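Local coordinates for Endonuclease/exonuclease/phosphatase domain-containing protein (Enterococcus faecalis, PDB 3L1W) that is of unknown function but belongs to the endonuclease/exonuclease/phosphatase family and may act as a 3'-5' RNA exonuclease, at residues P195-Y204 against S233-F243; K24-D35 against D51-T59. All coordinates share one frame; numbering follows the deposited sequence.

Interaction 1: P195-Y204 against S233-F243; sequences PRGTFQNFTY and SIDGRFPSDHF. With SO4 (sulfate ion), chain I; FMT (formic acid), chain L.
Phe199 and His242 form a single beta bridge between two loops of this DNase I-like fold, one following strand 191-193 and the other carrying the family's Ser-Asp-His motif, Ser240 to His242, into strand 245-251. His242 ND1 is hydrogen-bonded to Asp215 OD2, consistent with the histidine-aspartate pair of the active site in this family. Phe199 turns its edge to the imidazole face in a T-shaped pair, centroids 5.0 Å apart and planes at 70°.

On one side of the bridge Phe243 N donates to Thr198 O at 2.7 Å. On the other, Asp241 O takes two backbone donors, Gln200 N at 2.9 Å and Asn201 N at a longer 3.3 Å. Gln200 starts a type I' turn and points its side chain at the other loop, with chi1 at an unusual 22° and a bend at chi2. Its amide is gripped at both ends: NE2 donates to Ser240 O, which lies in the amide plane, 2.8 Å away along a straight N-H, while OE1 receives Phe202 N at 2.7 Å. That leaves the amide little freedom to flip. Gln200 CG meanwhile lies over the face of the Phe243 ring.

The turn also brings Phe202 against Asp241, whose CB sits over the ring face, 3.8 Å from its centroid; Trp18 meets Phe202 edge-to-face. Further along, Phe238 is sandwiched, Tyr204 CD1 over one face and Phe243 CE1 over the other. Tyr204 also reaches the dimer interface, stacking on Tyr204 of the second subunit. A water joins Phe202 O to Phe238 N, and Gly236 CA closes this end with a CH-pi contact, almost exactly on the normal of the Tyr204 ring and 3.9 Å from its centroid.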
loop_
_atom_site.group_PDB
_atom_site.type_symbol
_atom_site.label_atom_id
_atom_site.label_comp_id
_atom_site.label_asym_id
_atom_site.label_seq_id
_atom_site.Cartn_x
_atom_site.Cartn_y
_atom_site.Cartn_z
ATOM N N PRO A 195 0.153 -11.759 -3.272
ATOM C CA PRO A 195 -0.181 -13.035 -3.910
ATOM C C PRO A 195 -0.255 -12.903 -5.433
ATOM O O PRO A 195 -0.588 -11.830 -5.940
ATOM C CB PRO A 195 -1.558 -13.361 -3.325
ATOM C CG PRO A 195 -2.158 -12.029 -3.005
ATOM C CD PRO A 195 -0.994 -11.158 -2.564
ATOM N N ARG A 196 0.047 -13.980 -6.157
ATOM C CA ARG A 196 -0.090 -13.950 -7.611
ATOM C C ARG A 196 -1.560 -14.029 -8.035
ATOM O O ARG A 196 -1.931 -13.527 -9.092
ATOM C CB ARG A 196 0.746 -15.058 -8.264
ATOM C CG ARG A 196 2.252 -14.827 -8.150
ATOM C CD ARG A 196 3.073 -15.989 -8.735
ATOM N NE ARG A 196 2.783 -16.229 -10.148
ATOM C CZ ARG A 196 3.332 -15.557 -11.157
ATOM N NH1 ARG A 196 4.206 -14.588 -10.921
ATOM N NH2 ARG A 196 3.004 -15.854 -12.409
ATOM N N GLY A 197 -2.386 -14.652 -7.198
ATOM C CA GLY A 197 -3.818 -14.714 -7.431
ATOM C C GLY A 197 -4.537 -13.502 -6.870
ATOM O O GLY A 197 -3.989 -12.770 -6.037
ATOM N N THR A 198 -5.777 -13.304 -7.316
ATOM C CA THR A 198 -6.487 -12.061 -7.078
ATOM C C THR A 198 -7.906 -12.247 -6.540
ATOM O O THR A 198 -8.498 -11.307 -6.029
ATOM C CB THR A 198 -6.578 -11.260 -8.399
ATOM O OG1 THR A 198 -7.329 -12.005 -9.359
ATOM C CG2 THR A 198 -5.174 -11.028 -8.973
ATOM N N PHE A 199 -8.459 -13.451 -6.648
ATOM C CA PHE A 199 -9.840 -13.650 -6.229
ATOM C C PHE A 199 -9.949 -14.495 -4.956
ATOM O O PHE A 199 -9.516 -15.651 -4.945
ATOM C CB PHE A 199 -10.656 -14.307 -7.352
ATOM C CG PHE A 199 -12.090 -14.550 -6.972
ATOM C CD1 PHE A 199 -12.996 -13.500 -6.945
ATOM C CD2 PHE A 199 -12.521 -15.816 -6.606
ATOM C CE1 PHE A 199 -14.316 -13.707 -6.575
ATOM C CE2 PHE A 199 -13.837 -16.033 -6.232
ATOM C CZ PHE A 199 -14.738 -14.975 -6.214
ATOM N N GLN A 200 -10.544 -13.928 -3.905
ATOM C CA GLN A 200 -10.622 -14.611 -2.614
ATOM C C GLN A 200 -12.051 -14.908 -2.156
ATOM O O GLN A 200 -12.251 -15.496 -1.093
ATOM C CB GLN A 200 -9.844 -13.855 -1.508
ATOM C CG GLN A 200 -9.594 -12.372 -1.744
ATOM C CD GLN A 200 -10.842 -11.503 -1.613
ATOM O OE1 GLN A 200 -11.906 -11.976 -1.215
ATOM N NE2 GLN A 200 -10.701 -10.212 -1.924
ATOM N N ASN A 201 -13.040 -14.509 -2.949
ATOM C CA ASN A 201 -14.431 -14.840 -2.638
ATOM C C ASN A 201 -14.893 -14.292 -1.275
ATOM O O ASN A 201 -15.761 -14.886 -0.627
ATOM C CB ASN A 201 -14.613 -16.362 -2.678
ATOM C CG ASN A 201 -16.061 -16.772 -2.840
ATOM O OD1 ASN A 201 -16.826 -16.118 -3.551
ATOM N ND2 ASN A 201 -16.444 -17.863 -2.184
ATOM N N PHE A 202 -14.318 -13.162 -0.859
ATOM C CA PHE A 202 -14.611 -12.524 0.435
ATOM C C PHE A 202 -14.155 -13.354 1.628
ATOM O O PHE A 202 -14.591 -13.110 2.748
ATOM C CB PHE A 202 -16.103 -12.200 0.602
ATOM C CG PHE A 202 -16.554 -10.933 -0.094
ATOM C CD1 PHE A 202 -17.705 -10.937 -0.872
ATOM C CD2 PHE A 202 -15.851 -9.745 0.050
ATOM C CE1 PHE A 202 -18.144 -9.794 -1.502
ATOM C CE2 PHE A 202 -16.282 -8.582 -0.580
ATOM C CZ PHE A 202 -17.434 -8.610 -1.359
ATOM N N THR A 203 -13.286 -14.329 1.396
ATOM C CA THR A 203 -12.782 -15.155 2.492
ATOM C C THR A 203 -11.451 -14.602 3.000
ATOM O O THR A 203 -10.412 -14.773 2.358
ATOM C CB THR A 203 -12.611 -16.606 2.059
ATOM O OG1 THR A 203 -13.834 -17.064 1.469
ATOM C CG2 THR A 203 -12.271 -17.478 3.266
ATOM N N TYR A 204 -11.505 -13.920 4.140
ATOM C CA TYR A 204 -10.344 -13.235 4.707
ATOM C C TYR A 204 -9.181 -14.196 4.950
ATOM O O TYR A 204 -8.019 -13.837 4.775
ATOM C CB TYR A 204 -10.765 -12.531 6.005
ATOM C CG TYR A 204 -9.663 -11.765 6.718
ATOM C CD1 TYR A 204 -9.120 -10.617 6.166
ATOM C CD2 TYR A 204 -9.196 -12.182 7.957
ATOM C CE1 TYR A 204 -8.124 -9.914 6.815
ATOM C CE2 TYR A 204 -8.199 -11.487 8.617
ATOM C CZ TYR A 204 -7.667 -10.354 8.040
ATOM O OH TYR A 204 -6.676 -9.656 8.693
ATOM N N SER A 233 -7.404 -4.700 3.949
ATOM C CA SER A 233 -8.600 -5.255 4.554
ATOM C C SER A 233 -9.311 -4.175 5.348
ATOM O O SER A 233 -8.764 -3.100 5.583
ATOM C CB SER A 233 -8.250 -6.430 5.478
ATOM O OG SER A 233 -7.322 -6.026 6.479
ATOM N N ILE A 234 -10.539 -4.470 5.740
ATOM C CA ILE A 234 -11.297 -3.610 6.628
ATOM C C ILE A 234 -11.797 -4.482 7.778
ATOM O O ILE A 234 -12.771 -5.217 7.640
ATOM C CB ILE A 234 -12.460 -2.913 5.861
ATOM C CG1 ILE A 234 -13.417 -2.221 6.825
ATOM C CG2 ILE A 234 -13.199 -3.902 4.945
ATOM C CD1 ILE A 234 -12.742 -1.166 7.679
ATOM N N ASP A 235 -11.085 -4.431 8.899
ATOM C CA ASP A 235 -11.447 -5.189 10.106
ATOM C C ASP A 235 -11.936 -6.623 9.845
ATOM O O ASP A 235 -13.058 -6.989 10.194
ATOM C CB ASP A 235 -12.481 -4.408 10.929
ATOM C CG ASP A 235 -12.588 -4.901 12.368
ATOM O OD1 ASP A 235 -13.483 -4.410 13.083
ATOM O OD2 ASP A 235 -11.793 -5.766 12.798
ATOM N N GLY A 236 -11.083 -7.434 9.229
ATOM C CA GLY A 236 -11.356 -8.852 9.085
ATOM C C GLY A 236 -12.182 -9.217 7.871
ATOM O O GLY A 236 -12.646 -10.352 7.751
ATOM N N ARG A 237 -12.370 -8.251 6.978
ATOM C CA ARG A 237 -13.063 -8.489 5.709
ATOM C C ARG A 237 -12.284 -7.809 4.608
ATOM O O ARG A 237 -11.475 -6.925 4.874
ATOM C CB ARG A 237 -14.474 -7.905 5.751
ATOM C CG ARG A 237 -15.380 -8.582 6.740
ATOM C CD ARG A 237 -16.784 -7.987 6.719
ATOM N NE ARG A 237 -17.712 -8.838 7.459
ATOM C CZ ARG A 237 -19.018 -8.619 7.556
ATOM N NH1 ARG A 237 -19.566 -7.568 6.963
ATOM N NH2 ARG A 237 -19.778 -9.454 8.252
ATOM N N PHE A 238 -12.523 -8.223 3.369
ATOM C CA PHE A 238 -11.920 -7.542 2.235
ATOM C C PHE A 238 -12.982 -6.650 1.626
ATOM O O PHE A 238 -14.155 -7.022 1.603
ATOM C CB PHE A 238 -11.410 -8.544 1.205
ATOM C CG PHE A 238 -10.230 -9.351 1.677
ATOM C CD1 PHE A 238 -9.078 -8.724 2.142
ATOM C CD2 PHE A 238 -10.262 -10.741 1.622
ATOM C CE1 PHE A 238 -7.978 -9.482 2.569
ATOM C CE2 PHE A 238 -9.173 -11.500 2.040
ATOM C CZ PHE A 238 -8.031 -10.873 2.508
ATOM N N PRO A 239 -12.581 -5.464 1.154
ATOM C CA PRO A 239 -13.552 -4.512 0.598
ATOM C C PRO A 239 -14.241 -5.051 -0.662
ATOM O O PRO A 239 -15.357 -4.651 -0.931
ATOM C CB PRO A 239 -12.694 -3.282 0.268
ATOM C CG PRO A 239 -11.470 -3.422 1.124
ATOM C CD PRO A 239 -11.218 -4.906 1.187
ATOM N N SER A 240 -13.574 -5.925 -1.413
ATOM C CA SER A 240 -14.180 -6.611 -2.554
ATOM C C SER A 240 -13.784 -8.078 -2.478
ATOM O O SER A 240 -12.903 -8.434 -1.676
ATOM C CB SER A 240 -13.689 -6.029 -3.885
ATOM O OG SER A 240 -14.252 -6.768 -4.974
ATOM N N ASP A 241 -14.416 -8.929 -3.292
ATOM C CA ASP A 241 -14.009 -10.333 -3.347
ATOM C C ASP A 241 -12.829 -10.560 -4.292
ATOM O O ASP A 241 -12.353 -11.689 -4.443
ATOM C CB ASP A 241 -15.187 -11.292 -3.641
ATOM C CG ASP A 241 -15.937 -10.962 -4.930
ATOM O OD1 ASP A 241 -15.626 -9.958 -5.604
ATOM O OD2 ASP A 241 -16.869 -11.730 -5.257
ATOM N N HIS A 242 -12.362 -9.477 -4.921
ATOM C CA HIS A 242 -11.064 -9.470 -5.597
ATOM C C HIS A 242 -10.109 -8.545 -4.856
ATOM O O HIS A 242 -10.540 -7.560 -4.256
ATOM C CB HIS A 242 -11.184 -8.891 -7.007
ATOM C CG HIS A 242 -12.046 -9.684 -7.933
ATOM N ND1 HIS A 242 -11.578 -10.195 -9.127
ATOM C CD2 HIS A 242 -13.362 -9.995 -7.878
ATOM C CE1 HIS A 242 -12.562 -10.824 -9.747
ATOM N NE2 HIS A 242 -13.657 -10.705 -9.017
ATOM N N PHE A 243 -8.816 -8.824 -4.945
ATOM C CA PHE A 243 -7.809 -7.818 -4.589
ATOM C C PHE A 243 -7.601 -6.908 -5.793
ATOM O O PHE A 243 -7.638 -7.373 -6.931
ATOM C CB PHE A 243 -6.457 -8.476 -4.294
ATOM C CG PHE A 243 -6.468 -9.408 -3.121
ATOM C CD1 PHE A 243 -7.116 -9.050 -1.950
ATOM C CD2 PHE A 243 -5.799 -10.628 -3.175
ATOM C CE1 PHE A 243 -7.112 -9.904 -0.847
ATOM C CE2 PHE A 243 -5.782 -11.484 -2.076
ATOM C CZ PHE A 243 -6.442 -11.124 -0.914
HETATM S S SO4 I . -13.456 -15.656 6.733
HETATM O O1 SO4 I . -13.645 -15.344 8.148
HETATM O O2 SO4 I . -13.794 -14.476 5.926
HETATM O O3 SO4 I . -12.073 -16.064 6.518
HETATM O O4 SO4 I . -14.340 -16.760 6.361
HETATM C C FMT L . -6.523 -1.033 5.039
HETATM O O1 FMT L . -7.468 -0.579 5.692
HETATM O O2 FMT L . -6.006 -2.143 5.217
HETATM O O HOH W 1 -18.069 -13.623 -3.761
HETATM O O HOH W 2 -14.514 -10.374 3.350
HETATM O O HOH W 3 -8.235 -6.814 8.964
#

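Interaction 2: K24-D35 against D51-T59; sequences KEAVCQLINFHD and DLKAYTTFT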
loop_
_atom_site.group_PDB
_atom_site.type_symbol
_atom_site.label_atom_id
_atom_site.label_comp_id
_atom_site.label_asym_id
_atom_site.label_seq_id
_atom_site.Cartn_x
_atom_site.Cartn_y
_atom_site.Cartn_z
ATOM N N LYS A 24 -18.765 0.401 0.425
ATOM C CA LYS A 24 -18.408 1.538 -0.419
ATOM C C LYS A 24 -17.301 2.414 0.171
ATOM O O LYS A 24 -16.381 2.813 -0.541
ATOM C CB LYS A 24 -19.645 2.385 -0.753
ATOM C CG LYS A 24 -20.428 2.846 0.455
ATOM C CD LYS A 24 -21.706 3.581 0.052
ATOM C CE LYS A 24 -22.621 3.807 1.259
ATOM N NZ LYS A 24 -23.913 4.448 0.882
ATOM N N GLU A 25 -17.385 2.720 1.463
ATOM C CA GLU A 25 -16.361 3.574 2.071
ATOM C C GLU A 25 -14.987 2.919 1.980
ATOM O O GLU A 25 -14.003 3.563 1.616
ATOM C CB GLU A 25 -16.709 3.906 3.528
ATOM C CG GLU A 25 -17.932 4.793 3.678
ATOM C CD GLU A 25 -17.589 6.185 4.185
ATOM O OE1 GLU A 25 -17.372 6.339 5.408
ATOM O OE2 GLU A 25 -17.544 7.124 3.358
ATOM N N ALA A 26 -14.924 1.628 2.296
ATOM C CA ALA A 26 -13.661 0.908 2.280
ATOM C C ALA A 26 -13.091 0.832 0.869
ATOM O O ALA A 26 -11.894 1.020 0.665
ATOM C CB ALA A 26 -13.831 -0.490 2.870
ATOM N N VAL A 27 -13.949 0.547 -0.110
ATOM C CA VAL A 27 -13.496 0.499 -1.495
ATOM C C VAL A 27 -12.992 1.866 -1.965
ATOM O O VAL A 27 -11.922 1.975 -2.560
ATOM C CB VAL A 27 -14.619 -0.017 -2.434
ATOM C CG1 VAL A 27 -14.266 0.230 -3.909
ATOM C CG2 VAL A 27 -14.883 -1.486 -2.167
ATOM N N CYS A 28 -13.766 2.912 -1.698
ATOM C CA CYS A 28 -13.381 4.241 -2.163
ATOM C C CYS A 28 -12.139 4.774 -1.447
ATOM O O CYS A 28 -11.304 5.451 -2.053
ATOM C CB CYS A 28 -14.547 5.217 -2.026
ATOM S SG CYS A 28 -15.894 4.862 -3.187
ATOM N N GLN A 29 -12.013 4.477 -0.156
ATOM C CA GLN A 29 -10.837 4.911 0.592
ATOM C C GLN A 29 -9.588 4.184 0.113
ATOM O O GLN A 29 -8.498 4.755 0.092
ATOM C CB GLN A 29 -11.050 4.699 2.095
ATOM C CG GLN A 29 -11.989 5.735 2.689
ATOM C CD GLN A 29 -12.479 5.341 4.054
ATOM O OE1 GLN A 29 -11.973 4.394 4.652
ATOM N NE2 GLN A 29 -13.483 6.058 4.557
ATOM N N LEU A 30 -9.743 2.923 -0.275
ATOM C CA LEU A 30 -8.614 2.174 -0.807
ATOM C C LEU A 30 -8.119 2.845 -2.080
ATOM O O LEU A 30 -6.922 3.088 -2.243
ATOM C CB LEU A 30 -9.018 0.719 -1.069
ATOM C CG LEU A 30 -7.944 -0.265 -1.560
ATOM C CD1 LEU A 30 -8.403 -1.693 -1.296
ATOM C CD2 LEU A 30 -7.610 -0.088 -3.048
ATOM N N ILE A 31 -9.053 3.139 -2.983
ATOM C CA ILE A 31 -8.727 3.824 -4.228
ATOM C C ILE A 31 -8.045 5.167 -3.952
ATOM O O ILE A 31 -7.009 5.481 -4.545
ATOM C CB ILE A 31 -9.998 3.989 -5.100
ATOM C CG1 ILE A 31 -10.485 2.607 -5.551
ATOM C CG2 ILE A 31 -9.724 4.915 -6.287
ATOM C CD1 ILE A 31 -11.915 2.581 -6.103
ATOM N N ASN A 32 -8.594 5.954 -3.034
ATOM C CA ASN A 32 -7.990 7.263 -2.758
ATOM C C ASN A 32 -6.579 7.157 -2.203
ATOM O O ASN A 32 -5.711 7.967 -2.540
ATOM C CB ASN A 32 -8.842 8.067 -1.788
ATOM C CG ASN A 32 -10.106 8.590 -2.431
ATOM O OD1 ASN A 32 -10.230 8.623 -3.657
ATOM N ND2 ASN A 32 -11.048 9.014 -1.603
ATOM N N PHE A 33 -6.370 6.159 -1.348
ATOM C CA PHE A 33 -5.079 5.965 -0.695
ATOM C C PHE A 33 -3.993 5.519 -1.669
ATOM O O PHE A 33 -2.881 6.042 -1.646
ATOM C CB PHE A 33 -5.185 4.977 0.467
ATOM C CG PHE A 33 -3.858 4.649 1.093
ATOM C CD1 PHE A 33 -3.223 5.560 1.918
ATOM C CD2 PHE A 33 -3.246 3.432 0.843
ATOM C CE1 PHE A 33 -1.985 5.259 2.497
ATOM C CE2 PHE A 33 -2.006 3.118 1.418
ATOM C CZ PHE A 33 -1.382 4.031 2.234
ATOM N N HIS A 34 -4.309 4.552 -2.517
ATOM C CA HIS A 34 -3.318 4.093 -3.483
ATOM C C HIS A 34 -3.044 5.107 -4.598
ATOM O O HIS A 34 -1.906 5.196 -5.089
ATOM C CB HIS A 34 -3.646 2.680 -3.968
ATOM C CG HIS A 34 -3.521 1.666 -2.874
ATOM N ND1 HIS A 34 -2.308 1.116 -2.513
ATOM C CD2 HIS A 34 -4.435 1.163 -2.008
ATOM C CE1 HIS A 34 -2.486 0.293 -1.494
ATOM N NE2 HIS A 34 -3.765 0.310 -1.163
ATOM N N ASP A 35 -4.074 5.869 -4.971
ATOM C CA ASP A 35 -3.887 7.119 -5.700
ATOM C C ASP A 35 -3.119 6.936 -7.011
ATOM O O ASP A 35 -2.224 7.721 -7.338
ATOM C CB ASP A 35 -3.141 8.101 -4.790
ATOM C CG ASP A 35 -3.173 9.527 -5.292
ATOM O OD1 ASP A 35 -4.176 9.940 -5.899
ATOM O OD2 ASP A 35 -2.188 10.250 -5.034
ATOM N N ASP A 51 -21.281 6.597 -6.509
ATOM C CA ASP A 51 -20.454 6.573 -5.308
ATOM C C ASP A 51 -18.970 6.756 -5.624
ATOM O O ASP A 51 -18.260 7.459 -4.899
ATOM C CB ASP A 51 -20.675 5.278 -4.509
ATOM C CG ASP A 51 -22.013 5.256 -3.784
ATOM O OD1 ASP A 51 -22.573 6.340 -3.499
ATOM O OD2 ASP A 51 -22.506 4.147 -3.493
ATOM N N LEU A 52 -18.485 6.134 -6.698
ATOM C CA LEU A 52 -17.090 6.345 -7.084
ATOM C C LEU A 52 -16.820 7.815 -7.378
ATOM O O LEU A 52 -15.792 8.350 -6.972
ATOM C CB LEU A 52 -16.710 5.494 -8.294
ATOM C CG LEU A 52 -16.625 3.992 -8.025
ATOM C CD1 LEU A 52 -16.383 3.226 -9.324
ATOM C CD2 LEU A 52 -15.538 3.692 -7.013
ATOM N N LYS A 53 -17.723 8.459 -8.113
ATOM C CA LYS A 53 -17.576 9.883 -8.385
ATOM C C LYS A 53 -17.634 10.727 -7.114
ATOM O O LYS A 53 -16.898 11.700 -6.977
ATOM C CB LYS A 53 -18.639 10.371 -9.380
ATOM C CG LYS A 53 -18.522 9.753 -10.770
ATOM C CD LYS A 53 -19.651 10.246 -11.675
ATOM C CE LYS A 53 -19.566 9.616 -13.052
ATOM N NZ LYS A 53 -20.762 9.934 -13.897
ATOM N N ALA A 54 -18.516 10.362 -6.191
ATOM C CA ALA A 54 -18.735 11.182 -5.003
ATOM C C ALA A 54 -17.628 11.015 -3.964
ATOM O O ALA A 54 -17.222 11.984 -3.315
ATOM C CB ALA A 54 -20.083 10.855 -4.387
ATOM N N TYR A 55 -17.137 9.786 -3.823
ATOM C CA TYR A 55 -16.259 9.446 -2.702
ATOM C C TYR A 55 -14.809 9.138 -3.057
ATOM O O TYR A 55 -14.003 8.888 -2.168
ATOM C CB TYR A 55 -16.863 8.292 -1.887
ATOM C CG TYR A 55 -18.166 8.676 -1.238
ATOM C CD1 TYR A 55 -18.186 9.487 -0.119
ATOM C CD2 TYR A 55 -19.377 8.231 -1.750
ATOM C CE1 TYR A 55 -19.377 9.848 0.479
ATOM C CE2 TYR A 55 -20.579 8.586 -1.157
ATOM C CZ TYR A 55 -20.567 9.398 -0.044
ATOM O OH TYR A 55 -21.750 9.771 0.552
ATOM N N THR A 56 -14.467 9.145 -4.340
ATOM C CA THR A 56 -13.057 9.117 -4.711
ATOM C C THR A 56 -12.662 10.459 -5.303
ATOM O O THR A 56 -13.513 11.298 -5.644
ATOM C CB THR A 56 -12.677 7.990 -5.724
ATOM O OG1 THR A 56 -13.034 8.399 -7.051
ATOM C CG2 THR A 56 -13.359 6.662 -5.380
ATOM N N THR A 57 -11.356 10.644 -5.436
ATOM C CA THR A 57 -10.793 11.880 -5.954
ATOM C C THR A 57 -10.677 11.856 -7.481
ATOM O O THR A 57 -10.226 12.827 -8.080
ATOM C CB THR A 57 -9.394 12.091 -5.370
ATOM O OG1 THR A 57 -8.586 10.947 -5.673
ATOM C CG2 THR A 57 -9.484 12.228 -3.845
ATOM N N PHE A 58 -11.113 10.764 -8.104
ATOM C CA PHE A 58 -10.862 10.542 -9.535
ATOM C C PHE A 58 -11.943 11.039 -10.493
ATOM O O PHE A 58 -13.122 11.088 -10.157
ATOM C CB PHE A 58 -10.674 9.046 -9.805
ATOM C CG PHE A 58 -9.380 8.501 -9.303
ATOM C CD1 PHE A 58 -9.224 8.181 -7.971
ATOM C CD2 PHE A 58 -8.317 8.301 -10.167
ATOM C CE1 PHE A 58 -8.013 7.672 -7.496
ATOM C CE2 PHE A 58 -7.106 7.793 -9.710
ATOM C CZ PHE A 58 -6.950 7.483 -8.365
ATOM N N THR A 59 -11.522 11.393 -11.706
ATOM C CA THR A 59 -12.458 11.566 -12.810
ATOM C C THR A 59 -12.898 10.170 -13.226
ATOM O O THR A 59 -12.100 9.235 -13.192
ATOM C CB THR A 59 -11.781 12.306 -13.976
ATOM O OG1 THR A 59 -11.382 13.605 -13.525
ATOM C CG2 THR A 59 -12.749 12.481 -15.149
HETATM O O HOH W 4 -23.652 6.547 -1.205
HETATM O O HOH W 5 -6.469 10.160 -4.112
#
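Phe58 presents the rim of its ring to helix 24-34: Asp35 CA lies at the edge, near the plane, 4.1 Å from Phe58 CZ, and Ile31 CG2 comes in obliquely to 3.5 Å from Phe58 CE1. Leu77 of strand 73-78 packs against both Ile31 and Phe58. The Tyr55 ring has the carboxylate oxygen Asp51 OD1 in plane at its edge, with Glu25 OE2 approaching obliquely.

The third flat group, the Asn32 amide, pins the chain just where helix 51-55 ends. Its OD1 accepts from Thr57 N at 2.9 Å and its ND2 donates to Tyr55 O at 3.0 Å. With CG anti to its carbonyl carbon (chi1 -73°), the amide reaches across to straddle Thr56. Both bonds are bent, and each partner stands off the amide plane. Thr56 stiffens the exit from within, its OG1 donating to Leu52 O at 2.8 Å and accepting from Phe58 N at 3.2 Å, an ST turn.

Between the helices Cys28 is the apolar wedge: SG lies 3.8 Å from Tyr55 CB and also touches Thr56 CG2 and Leu52 CD2. Toward the solvent side, a water links Lys24 NZ to Asp51 OD1, while Asp51 OD2 is hydrogen-bonded to Trp20 NE1.

The axes of 24-34 and 51-55 pass 9.9 Å apart at a crossing angle of -57°. Leu52 rests on strand 38-44 and Val27 on strand 2-7, so these helices form part of the layer lying on one sheet of the alpha/beta sandwich characteristic of the DNase I-like fold.

Helix 20-34, one side of interaction 2, is also where interaction 1 leans: Pro239 packs on Ala26 and Val27, and Ile234 also touches Ala26, although the centres lie about 17 Å apart. Both are partly buried. Interaction 1 joins loops at the ends of the strands, and its chemistry is backbone bonds, aromatic rings and a buried glutamine beside the probable active site. Interaction 2 joins helices lying on a sheet, with apolar contacts inside, one asparagine clamp and water-bridged charges outside. Each borders the second subunit, interaction 1 through Tyr204 and interaction 2 through Phe33, which stacks on Tyr193 of that subunit.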